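Local structure of oxidase (Sinorhizobium meliloti, 4FFU) at residues A69-A72 / K73-G77; G84-I87 / F88-V92. The protein is of unproven function, tentatively assigned monoamine oxidase activity, although MaoC-like domains of the hot-dog fold more commonly serve as enoyl-CoA hydratases. All blocks are in the same frame, centred on the assembly; numbering follows the deposited sequence.

Interaction 1. Residues A69-A72 / K73-G77; sequences AEFA and KTLPG
A type I beta turn running from Ala-72 to Leu-75 carries the chain on from the short, weakly bonded helix 69-72, and it illustrates how side chains three and four residues apart meet across the end of such a helix and the turn that follows. The turn itself is closed by Leu-75 N on Ala-72 O at 3.1 Å. Just before it, Phe-71 O is gripped twice by Thr-74: the backbone N arrives at 2.9 Å from above the carbonyl plane, while OG1 donates to the same Phe-71 O at 2.7 Å, lying in that plane. Thr-74 can do this because its OG1 sits between the backbone N and the carbonyl carbon (chi1 71°), which brings it within bonding range of Phe-71 O. The hydroxyl oxygen also lies over one face of the Phe-71 ring. Leu-75 CD2 meets Phe-71 CE2 at 3.8 Å, obliquely, and is about as near to CZ, while the other methyl, CD1, rests beside CB of Ala-72. One leucine thus touches both a ring and a small aliphatic group.

The surroundings tie this surface element to its neighbours. The Phe-71 ring is also engaged edge-to-face by His-65 of helix 64-67, and Asp-68 OD1 accepts a hydrogen bond from Phe-71 N. Ala-69 N is hydrogen-bonded to Thr-46 OG1 of a second subunit, and Glu-70 packs on Thr-122 of that same second subunit.

A charged pair completes the contact. Glu-70 and Lys-73 run alongside one another, pointing the same way, the lysine chain extended beyond CG and the glutamate folded at chi2 (-66°). Their meeting is a salt bridge, with Lys-73 NZ standing 3.0 Å from Glu-70 OE1 and above the carboxylate plane.

Interaction 2. Residues G84-I87 / F88-V92; sequences GTMI and FSIGV
Met-86 and Ile-90, one helical turn apart, meet on helix 84-93, which by its place against the long antiparallel sheet is the central helix of the hot-dog fold. It serves as an example of a buried helix in which regular i to i+4 bonds are joined by one side-chain bond and one apolar contact.

Those backbone bonds come first. Phe-88 N reaches Gly-84 O, Ile-90 N reaches Met-86 O at 2.8 Å, and Gly-91 N reaches Ile-87 O, the last being noticeably bent, with 144° at the hydrogen. Ser-89 N binds Thr-85 O at 2.9 Å.

A polar side chain adds to this ladder. In the conformer of Ser-89 described here, one of two, OG donates to Thr-85 O at 2.8 Å, so the carbonyl receives the hydroxyl and the amide N-H on opposite faces of its plane. The hydroxyl comes within range because OG lies beside its own backbone N (chi1 -59°). The hydroxyl of Thr-85, by contrast, pairs with His-55 NE2.

Apolar contact is slight between the two halves: CG of selenomethionine Met-86 touches CD1 of Ile-90 at 3.7 Å, the two chains lying side by side and pointing the same way, with SE a little farther from that methyl.

Around the helix, Met-86 packs on Asp-51, Phe-52 and His-55 of helix 49-59, and Ser-89 and His-58 of the third subunit pack against Thr-85 and Met-86 respectively. On the sheet, Ile-87 rests on Val-158 and Leu-159 of strand 157-168, while Phe-88 meets Tyr-108 of strand 103-113 edge-to-face.

How the interactions relate
Interaction 1 joins helix 69-72 to the loop after it, and interaction 2 lies wholly within the next helix, 84-93. They do not touch: their centres lie about 22 Å apart and their nearest atoms about 12 Å. Interaction 1 is a surface contact far from the middle of the chain, where a turn, an ion pair and a partly exposed ring accompany a weakly bonded helix. Interaction 2 is buried near the centre, with a regular bonding pattern and mostly apolar side chains turned to the sheet and to helix 49-59. Both contain a hydroxyl bonded to a backbone carbonyl, three residues back in the first and four in the second (there in one of two conformers), and both border other subunits.

Interaction 1. Residues A69-A72 / K73-G77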
ATOM      1  N   ALA I  69     -10.040  -5.586 -17.116  1.00 14.88           N
ATOM      2  CA  ALA I  69     -10.486  -4.626 -18.137  1.00 15.78           C
ATOM      3  C   ALA I  69     -11.066  -5.302 -19.386  1.00 17.03           C
ATOM      4  O   ALA I  69     -11.940  -4.733 -20.041  1.00 17.20           O
ATOM      5  CB  ALA I  69      -9.354  -3.689 -18.534  1.00 15.40           C
ATOM      6  N   GLU I  70     -10.610  -6.508 -19.691  1.00 17.14           N
ATOM      7  CA  GLU I  70     -11.108  -7.232 -20.865  1.00 18.26           C
ATOM      8  C   GLU I  70     -12.524  -7.772 -20.632  1.00 17.57           C
ATOM      9  O   GLU I  70     -13.411  -7.555 -21.441  1.00 17.36           O
ATOM     10  CB  GLU I  70     -10.158  -8.369 -21.260  1.00 20.16           C
ATOM     11  CG  GLU I  70      -8.757  -7.922 -21.682  1.00 21.75           C
ATOM     12  CD  GLU I  70      -8.720  -7.101 -22.975  1.00 24.94           C
ATOM     13  OE1 GLU I  70      -9.652  -7.168 -23.797  1.00 26.51           O
ATOM     14  OE2 GLU I  70      -7.733  -6.369 -23.180  1.00 24.86           O
ATOM     15  N   PHE I  71     -12.731  -8.420 -19.490  1.00 17.48           N
ATOM     16  CA  PHE I  71     -14.041  -8.936 -19.127  1.00 17.92           C
ATOM     17  C   PHE I  71     -15.025  -7.785 -19.025  1.00 17.16           C
ATOM     18  O   PHE I  71     -16.188  -7.904 -19.443  1.00 16.56           O
ATOM     19  CB  PHE I  71     -13.959  -9.672 -17.788  1.00 19.24           C
ATOM     20  CG  PHE I  71     -15.302  -9.954 -17.169  1.00 20.53           C
ATOM     21  CD1 PHE I  71     -16.113 -10.981 -17.661  1.00 22.94           C
ATOM     22  CD2 PHE I  71     -15.766  -9.183 -16.124  1.00 20.63           C
ATOM     23  CE1 PHE I  71     -17.362 -11.230 -17.089  1.00 23.30           C
ATOM     24  CE2 PHE I  71     -17.010  -9.426 -15.553  1.00 22.53           C
ATOM     25  CZ  PHE I  71     -17.808 -10.455 -16.040  1.00 22.73           C
ATOM     26  N   ALA I  72     -14.565  -6.659 -18.467  1.00 16.40           N
ATOM     27  CA  ALA I  72     -15.457  -5.523 -18.263  1.00 16.68           C
ATOM     28  C   ALA I  72     -16.013  -4.927 -19.570  1.00 17.93           C
ATOM     29  O   ALA I  72     -17.073  -4.275 -19.557  1.00 18.93           O
ATOM     30  CB  ALA I  72     -14.759  -4.464 -17.422  1.00 16.96           C
ATOM     31  N   LYS I  73     -15.313  -5.139 -20.689  1.00 17.55           N
ATOM     32  CA  LYS I  73     -15.843  -4.731 -22.025  1.00 18.17           C
ATOM     33  C   LYS I  73     -17.173  -5.421 -22.344  1.00 18.71           C
ATOM     34  O   LYS I  73     -17.979  -4.901 -23.115  1.00 19.45           O
ATOM     35  CB  LYS I  73     -14.831  -5.002 -23.147  1.00 18.49           C
ATOM     36  CG  LYS I  73     -13.583  -4.138 -23.119  1.00 19.39           C
ATOM     37  CD  LYS I  73     -12.493  -4.711 -24.011  1.00 21.74           C
ATOM     38  CE  LYS I  73     -11.194  -3.919 -23.930  1.00 24.38           C
ATOM     39  NZ  LYS I  73     -10.207  -4.430 -24.931  1.00 27.28           N
ATOM     40  N   THR I  74     -17.403  -6.594 -21.769  1.00 18.36           N
ATOM     41  CA  THR I  74     -18.648  -7.336 -22.051  1.00 20.34           C
ATOM     42  C   THR I  74     -19.792  -6.931 -21.127  1.00 21.27           C
ATOM     43  O   THR I  74     -20.912  -7.405 -21.287  1.00 22.58           O
ATOM     44  CB  THR I  74     -18.452  -8.854 -21.884  1.00 21.16           C
ATOM     45  OG1 THR I  74     -18.312  -9.151 -20.489  1.00 20.63           O
ATOM     46  CG2 THR I  74     -17.241  -9.340 -22.659  1.00 21.78           C
ATOM     47  N   LEU I  75     -19.512  -6.086 -20.137  1.00 21.03           N
ATOM     48  CA  LEU I  75     -20.547  -5.684 -19.192  1.00 22.72           C
ATOM     49  C   LEU I  75     -21.346  -4.545 -19.787  1.00 23.86           C
ATOM     50  O   LEU I  75     -20.813  -3.815 -20.636  1.00 23.92           O
ATOM     51  CB  LEU I  75     -19.918  -5.208 -17.872  1.00 23.96           C
ATOM     52  CG  LEU I  75     -19.108  -6.197 -17.027  1.00 25.83           C
ATOM     53  CD1 LEU I  75     -18.466  -5.452 -15.854  1.00 25.77           C
ATOM     54  CD2 LEU I  75     -19.977  -7.352 -16.541  1.00 27.62           C
ATOM     55  N   PRO I  76     -22.594  -4.398 -19.387  0.50 23.96           N
ATOM     56  CA  PRO I  76     -23.290  -3.170 -19.702  0.50 24.56           C
ATOM     57  C   PRO I  76     -22.440  -2.070 -19.145  0.50 24.32           C
ATOM     58  O   PRO I  76     -21.970  -2.160 -18.050  0.50 24.63           O
ATOM     59  CB  PRO I  76     -24.564  -3.282 -18.872  0.50 24.07           C
ATOM     60  CG  PRO I  76     -24.775  -4.711 -18.677  0.50 23.84           C
ATOM     61  CD  PRO I  76     -23.390  -5.264 -18.518  0.50 24.02           C
ATOM     62  N   GLY I  77     -22.206  -1.060 -19.914  0.50 24.11           N
ATOM     63  CA  GLY I  77     -21.315  -0.001 -19.535  0.50 23.87           C
ATOM     64  C   GLY I  77     -19.861  -0.168 -19.920  0.50 24.10           C
ATOM     65  O   GLY I  77     -19.286   0.800 -20.326  0.50 24.96           O
TER

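Interaction 2. Residues G84-I87 / F88-V92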
ATOM      1  N   GLY I  84     -18.644  -1.381  -4.316  1.00 11.37           N
ATOM      2  CA  GLY I  84     -19.552  -0.629  -3.453  1.00 11.82           C
ATOM      3  C   GLY I  84     -18.922  -0.193  -2.129  1.00 11.11           C
ATOM      4  O   GLY I  84     -19.113   0.939  -1.670  1.00 10.49           O
ATOM      5  N   THR I  85     -18.162  -1.103  -1.524  1.00 10.59           N
ATOM      6  CA  THR I  85     -17.524  -0.801  -0.249  1.00 10.15           C
ATOM      7  C   THR I  85     -16.433   0.268  -0.392  1.00  9.95           C
ATOM      8  O   THR I  85     -16.136   0.931   0.592  1.00  9.97           O
ATOM      9  CB  THR I  85     -16.913  -2.059   0.427  1.00 10.53           C
ATOM     10  OG1 THR I  85     -16.098  -2.762  -0.514  1.00 11.32           O
ATOM     11  CG2 THR I  85     -18.013  -2.998   0.987  1.00 11.11           C
HETATM   12  N   MSE I  86     -15.848   0.420  -1.580  1.00  9.74           N
HETATM   13  CA  MSE I  86     -14.839   1.498  -1.816  1.00 10.01           C
HETATM   14  C   MSE I  86     -15.515   2.859  -1.885  1.00  9.95           C
HETATM   15  O   MSE I  86     -15.053   3.848  -1.289  1.00  9.63           O
HETATM   16  CB  MSE I  86     -14.091   1.318  -3.156  1.00 11.83           C
HETATM   17  CG  MSE I  86     -12.901   2.275  -3.172  1.00 14.93           C
HETATM   18 SE   MSE I  86     -12.437   2.618  -5.067  0.95 20.90          SE
HETATM   19  CE  MSE I  86     -12.588   0.815  -5.845  1.00 21.53           C
ATOM     20  N   ILE I  87     -16.624   2.930  -2.609  1.00 10.18           N
ATOM     21  CA  ILE I  87     -17.311   4.237  -2.722  1.00 10.25           C
ATOM     22  C   ILE I  87     -17.821   4.652  -1.348  1.00  9.75           C
ATOM     23  O   ILE I  87     -17.748   5.809  -0.961  1.00 10.28           O
ATOM     24  CB  ILE I  87     -18.381   4.192  -3.815  1.00 11.40           C
ATOM     25  CG1 ILE I  87     -17.697   3.809  -5.152  1.00 12.76           C
ATOM     26  CG2 ILE I  87     -19.077   5.539  -3.986  1.00 11.05           C
ATOM     27  CD1 ILE I  87     -16.449   4.642  -5.500  1.00 14.17           C
ATOM     28  N   PHE I  88     -18.286   3.678  -0.590  1.00  9.56           N
ATOM     29  CA  PHE I  88     -18.712   3.924   0.787  1.00 10.11           C
ATOM     30  C   PHE I  88     -17.551   4.379   1.676  1.00 10.53           C
ATOM     31  O   PHE I  88     -17.666   5.410   2.332  1.00 11.16           O
ATOM     32  CB  PHE I  88     -19.397   2.687   1.363  1.00 10.13           C
ATOM     33  CG  PHE I  88     -19.974   2.898   2.743  1.00 11.09           C
ATOM     34  CD1 PHE I  88     -20.896   3.909   2.985  1.00 11.77           C
ATOM     35  CD2 PHE I  88     -19.618   2.039   3.796  1.00 12.01           C
ATOM     36  CE1 PHE I  88     -21.442   4.118   4.256  1.00 11.90           C
ATOM     37  CE2 PHE I  88     -20.165   2.238   5.074  1.00 12.00           C
ATOM     38  CZ  PHE I  88     -21.066   3.271   5.304  1.00 11.88           C
ATOM     39  N   SER I  89     -16.459   3.593   1.722  1.00 10.39           N
ATOM     40  CA  SER I  89     -15.317   3.905   2.589  0.50  9.94           C
ATOM     41  C   SER I  89     -14.650   5.228   2.252  1.00 10.40           C
ATOM     42  O   SER I  89     -14.307   5.999   3.146  1.00 10.18           O
ATOM     43  CB  SER I  89     -14.283   2.775   2.561  0.50  9.39           C
ATOM     44  OG  SER I  89     -14.875   1.554   2.980  0.50  8.09           O
ATOM     45  N   ILE I  90     -14.439   5.473   0.958  1.00 10.46           N
ATOM     46  CA  ILE I  90     -13.841   6.745   0.551  1.00 10.77           C
ATOM     47  C   ILE I  90     -14.820   7.881   0.747  1.00 11.17           C
ATOM     48  O   ILE I  90     -14.436   8.974   1.215  1.00 11.56           O
ATOM     49  CB  ILE I  90     -13.263   6.700  -0.885  1.00 10.90           C
ATOM     50  CG1 ILE I  90     -12.078   5.716  -0.922  1.00 10.80           C
ATOM     51  CG2 ILE I  90     -12.766   8.079  -1.343  1.00 11.01           C
ATOM     52  CD1 ILE I  90     -11.465   5.591  -2.306  1.00 11.34           C
ATOM     53  N   GLY I  91     -16.081   7.655   0.387  1.00 11.40           N
ATOM     54  CA  GLY I  91     -17.080   8.730   0.553  1.00 11.86           C
ATOM     55  C   GLY I  91     -17.162   9.207   2.002  1.00 12.18           C
ATOM     56  O   GLY I  91     -17.224  10.401   2.249  1.00 12.40           O
ATOM     57  N   VAL I  92     -17.184   8.263   2.947  1.00 12.02           N
ATOM     58  CA  VAL I  92     -17.161   8.546   4.383  1.00 12.65           C
ATOM     59  C   VAL I  92     -15.819   9.138   4.812  1.00 12.65           C
ATOM     60  O   VAL I  92     -15.762  10.106   5.589  1.00 13.15           O
ATOM     61  CB  VAL I  92     -17.486   7.248   5.203  1.00 13.77           C
ATOM     62  CG1 VAL I  92     -17.155   7.433   6.688  1.00 15.34           C
ATOM     63  CG2 VAL I  92     -18.948   6.859   4.987  1.00 14.05           C
TER